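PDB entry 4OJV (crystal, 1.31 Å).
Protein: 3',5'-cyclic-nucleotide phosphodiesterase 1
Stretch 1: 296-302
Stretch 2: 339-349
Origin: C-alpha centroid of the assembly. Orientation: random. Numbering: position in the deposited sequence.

Stretch 1 296-302: SPIYLIN
Stretch 2, residues 339-349: TILEELRFLAE

Two helices that belong to distant parts of a chain can be held together by apolar packing, with no hydrogen bond between them, and this phosphodiesterase offers a compact example. At the centre of the contact, Pro297, with its CB directed toward the partner helix and its ring in a C-gamma exo pucker, enters as a knob the hole formed by Ile340, Glu343, Leu344 and Leu347. Pro297 CB lies 3.8 Å from Leu344 CD2 and 3.9 Å from Leu347 CD1; Leu347 is m,t (chi1 -70°, chi2 166°). Leu344 starts sideways, but its m,t rotamer (chi1 -73°, chi2 168°) brings CD2 inward, where it also meets Leu300 CD2 at 3.9 Å and Ile301 CG1 at 3.8 Å. Leu300 is t,p; Ile301, one turn after Pro297, is m,m.

The backbones run as two helices. Helix 297-302 and helix 339-349 run in broadly the same direction, crossing at -44° with axes 9.4 Å apart at closest approach. Phi and psi stay near -63° and -41°, and i to i+4 hydrogen bonds hold each helix. Ser296 (phi -118°, psi 175°, chi1 78°, p) takes the N-cap position, and Ser296 O accepts from Leu300 N at 3.0 Å. The register sets Pro297 CA 5.4 Å from Leu344 CA and Ile301 CA 6.5 Å from Ala348 CA. Across that wider spacing Ile301 CG1 reaches Leu347 CB at 3.7 Å, and Ile301 CD1 reaches Ala348 CB at 3.9 Å.

Farther out, Ile298 (t,p) points its CB away, yet Ile298 N lies 3.8 Å and Ile298 CB 4.4 Å from Leu347 CD1. Ile340 (m,t) touches more lightly, with Ile340 CG1 4.4 Å from Pro297 CG.

The polar edge is Glu343 (m,t, chi3 -16°): Glu343 OE1 lies 3.4 Å from Pro297 CG while hydrogen-bonding elsewhere in the structure. In all, 402 Å² is buried, both sides summed.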

# COMPACT_ATOMS: atom_id res chain seq x y z
N SER A 296 -23.39 2.24 -6.57
CA SER A 296 -24.11 2.05 -5.32
C SER A 296 -25.11 0.91 -5.58
O SER A 296 -25.22 0.43 -6.71
CB SER A 296 -24.85 3.33 -4.93
OG SER A 296 -26.02 3.45 -5.71
N PRO A 297 -25.85 0.47 -4.53
CA PRO A 297 -26.67 -0.72 -4.76
C PRO A 297 -27.73 -0.60 -5.85
O PRO A 297 -27.98 -1.58 -6.55
CB PRO A 297 -27.29 -0.98 -3.38
CG PRO A 297 -26.24 -0.47 -2.44
CD PRO A 297 -25.78 0.80 -3.10
N ILE A 298 -28.32 0.58 -6.01
CA ILE A 298 -29.33 0.76 -7.06
C ILE A 298 -28.70 0.64 -8.45
O ILE A 298 -29.26 0.00 -9.33
CB ILE A 298 -30.14 2.07 -6.89
CG1 ILE A 298 -31.25 2.18 -7.94
CG2 ILE A 298 -29.23 3.30 -6.91
CD1 ILE A 298 -32.25 1.04 -7.89
N TYR A 299 -27.50 1.20 -8.63
CA TYR A 299 -26.84 1.13 -9.92
C TYR A 299 -26.35 -0.29 -10.24
O TYR A 299 -26.48 -0.76 -11.38
CB TYR A 299 -25.72 2.16 -10.03
CG TYR A 299 -26.23 3.58 -9.93
CD1 TYR A 299 -26.95 4.16 -10.98
CD2 TYR A 299 -26.02 4.34 -8.79
CE1 TYR A 299 -27.42 5.46 -10.89
CE2 TYR A 299 -26.49 5.64 -8.68
CZ TYR A 299 -27.19 6.19 -9.74
OH TYR A 299 -27.65 7.48 -9.63
N LEU A 300 -25.82 -0.98 -9.24
CA LEU A 300 -25.39 -2.35 -9.46
C LEU A 300 -26.60 -3.25 -9.78
O LEU A 300 -26.56 -4.04 -10.72
CB LEU A 300 -24.59 -2.90 -8.27
CG LEU A 300 -24.19 -4.38 -8.39
CD1 LEU A 300 -23.43 -4.69 -9.68
CD2 LEU A 300 -23.35 -4.83 -7.20
N ILE A 301 -27.67 -3.12 -9.00
CA ILE A 301 -28.88 -3.91 -9.28
C ILE A 301 -29.45 -3.58 -10.66
O ILE A 301 -29.90 -4.48 -11.37
CB ILE A 301 -29.92 -3.78 -8.14
CG1 ILE A 301 -29.44 -4.49 -6.87
CG2 ILE A 301 -31.29 -4.32 -8.57
CD1 ILE A 301 -29.33 -6.00 -6.96
N ASN A 302 -29.38 -2.31 -11.08
CA ASN A 302 -29.84 -1.96 -12.43
C ASN A 302 -29.04 -2.67 -13.51
O ASN A 302 -29.60 -3.13 -14.51
CB ASN A 302 -29.79 -0.45 -12.67
CG ASN A 302 -30.91 0.30 -11.96
OD1 ASN A 302 -31.84 -0.30 -11.42
ND2 ASN A 302 -30.82 1.62 -11.96
N THR A 339 -24.28 -3.02 5.30
CA THR A 339 -25.33 -2.16 4.76
C THR A 339 -25.57 -2.47 3.28
O THR A 339 -26.71 -2.68 2.84
CB THR A 339 -24.95 -0.68 4.94
OG1 THR A 339 -24.76 -0.43 6.33
CG2 THR A 339 -26.01 0.25 4.35
N ILE A 340 -24.49 -2.50 2.51
CA ILE A 340 -24.56 -2.76 1.07
C ILE A 340 -25.13 -4.15 0.77
O ILE A 340 -25.97 -4.30 -0.11
CB ILE A 340 -23.16 -2.56 0.43
CG1 ILE A 340 -22.87 -1.07 0.31
CG2 ILE A 340 -23.04 -3.27 -0.92
CD1 ILE A 340 -21.40 -0.73 0.17
N LEU A 341 -24.70 -5.15 1.54
CA LEU A 341 -25.21 -6.51 1.33
C LEU A 341 -26.73 -6.55 1.52
O LEU A 341 -27.46 -7.12 0.71
CB LEU A 341 -24.50 -7.50 2.24
CG LEU A 341 -24.82 -8.98 2.05
CD1 LEU A 341 -24.49 -9.45 0.64
CD2 LEU A 341 -24.07 -9.80 3.09
N GLU A 342 -27.20 -5.91 2.60
CA GLU A 342 -28.64 -5.87 2.88
C GLU A 342 -29.40 -5.12 1.82
O GLU A 342 -30.47 -5.57 1.38
CB GLU A 342 -28.86 -5.22 4.24
CG GLU A 342 -28.41 -6.10 5.38
CD GLU A 342 -28.45 -5.38 6.71
OE1 GLU A 342 -28.73 -4.16 6.71
OE2 GLU A 342 -28.21 -6.04 7.74
N GLU A 343 -28.86 -3.99 1.38
CA GLU A 343 -29.48 -3.18 0.34
C GLU A 343 -29.55 -3.90 -0.99
O GLU A 343 -30.58 -3.88 -1.67
CB GLU A 343 -28.78 -1.82 0.22
CG GLU A 343 -29.01 -0.95 1.45
CD GLU A 343 -28.24 0.36 1.44
OE1 GLU A 343 -27.28 0.53 0.66
OE2 GLU A 343 -28.61 1.25 2.24
N LEU A 344 -28.47 -4.58 -1.36
CA LEU A 344 -28.45 -5.35 -2.60
C LEU A 344 -29.46 -6.50 -2.57
O LEU A 344 -30.19 -6.72 -3.54
CB LEU A 344 -27.05 -5.89 -2.89
CG LEU A 344 -26.01 -4.87 -3.35
CD1 LEU A 344 -24.63 -5.49 -3.32
CD2 LEU A 344 -26.32 -4.35 -4.74
N ARG A 345 -29.51 -7.23 -1.46
CA ARG A 345 -30.44 -8.35 -1.33
C ARG A 345 -31.90 -7.87 -1.37
O ARG A 345 -32.75 -8.50 -2.01
CB ARG A 345 -30.16 -9.15 -0.06
CG ARG A 345 -28.91 -10.00 -0.18
CD ARG A 345 -28.61 -10.70 1.13
NE ARG A 345 -27.46 -11.61 0.99
CZ ARG A 345 -26.78 -12.12 2.00
NH1 ARG A 345 -27.09 -11.81 3.26
NH2 ARG A 345 -25.76 -12.93 1.77
N PHE A 346 -32.16 -6.74 -0.72
CA PHE A 346 -33.50 -6.15 -0.72
C PHE A 346 -33.91 -5.75 -2.14
O PHE A 346 -35.01 -6.07 -2.59
CB PHE A 346 -33.58 -4.95 0.22
CG PHE A 346 -34.93 -4.28 0.23
CD1 PHE A 346 -35.22 -3.27 -0.69
CD2 PHE A 346 -35.90 -4.64 1.16
CE1 PHE A 346 -36.46 -2.65 -0.69
CE2 PHE A 346 -37.14 -4.02 1.16
CZ PHE A 346 -37.42 -3.03 0.23
N LEU A 347 -33.02 -5.05 -2.84
CA LEU A 347 -33.31 -4.56 -4.18
C LEU A 347 -33.44 -5.70 -5.19
O LEU A 347 -34.27 -5.64 -6.09
CB LEU A 347 -32.29 -3.53 -4.64
CG LEU A 347 -32.33 -2.16 -3.95
CD1 LEU A 347 -31.06 -1.37 -4.25
CD2 LEU A 347 -33.56 -1.36 -4.34
N ALA A 348 -32.64 -6.75 -5.01
CA ALA A 348 -32.74 -7.93 -5.87
C ALA A 348 -34.10 -8.60 -5.71
O ALA A 348 -34.72 -8.99 -6.70
CB ALA A 348 -31.60 -8.91 -5.60
N GLU A 349 -34.56 -8.73 -4.46
CA GLU A 349 -35.88 -9.31 -4.16
C GLU A 349 -37.00 -8.45 -4.74
O GLU A 349 -37.96 -8.99 -5.30
CB GLU A 349 -36.06 -9.48 -2.65
CG GLU A 349 -37.33 -10.21 -2.23
CD GLU A 349 -37.16 -11.72 -2.22
OE1 GLU A 349 -36.45 -12.24 -1.33
OE2 GLU A 349 -37.75 -12.39 -3.09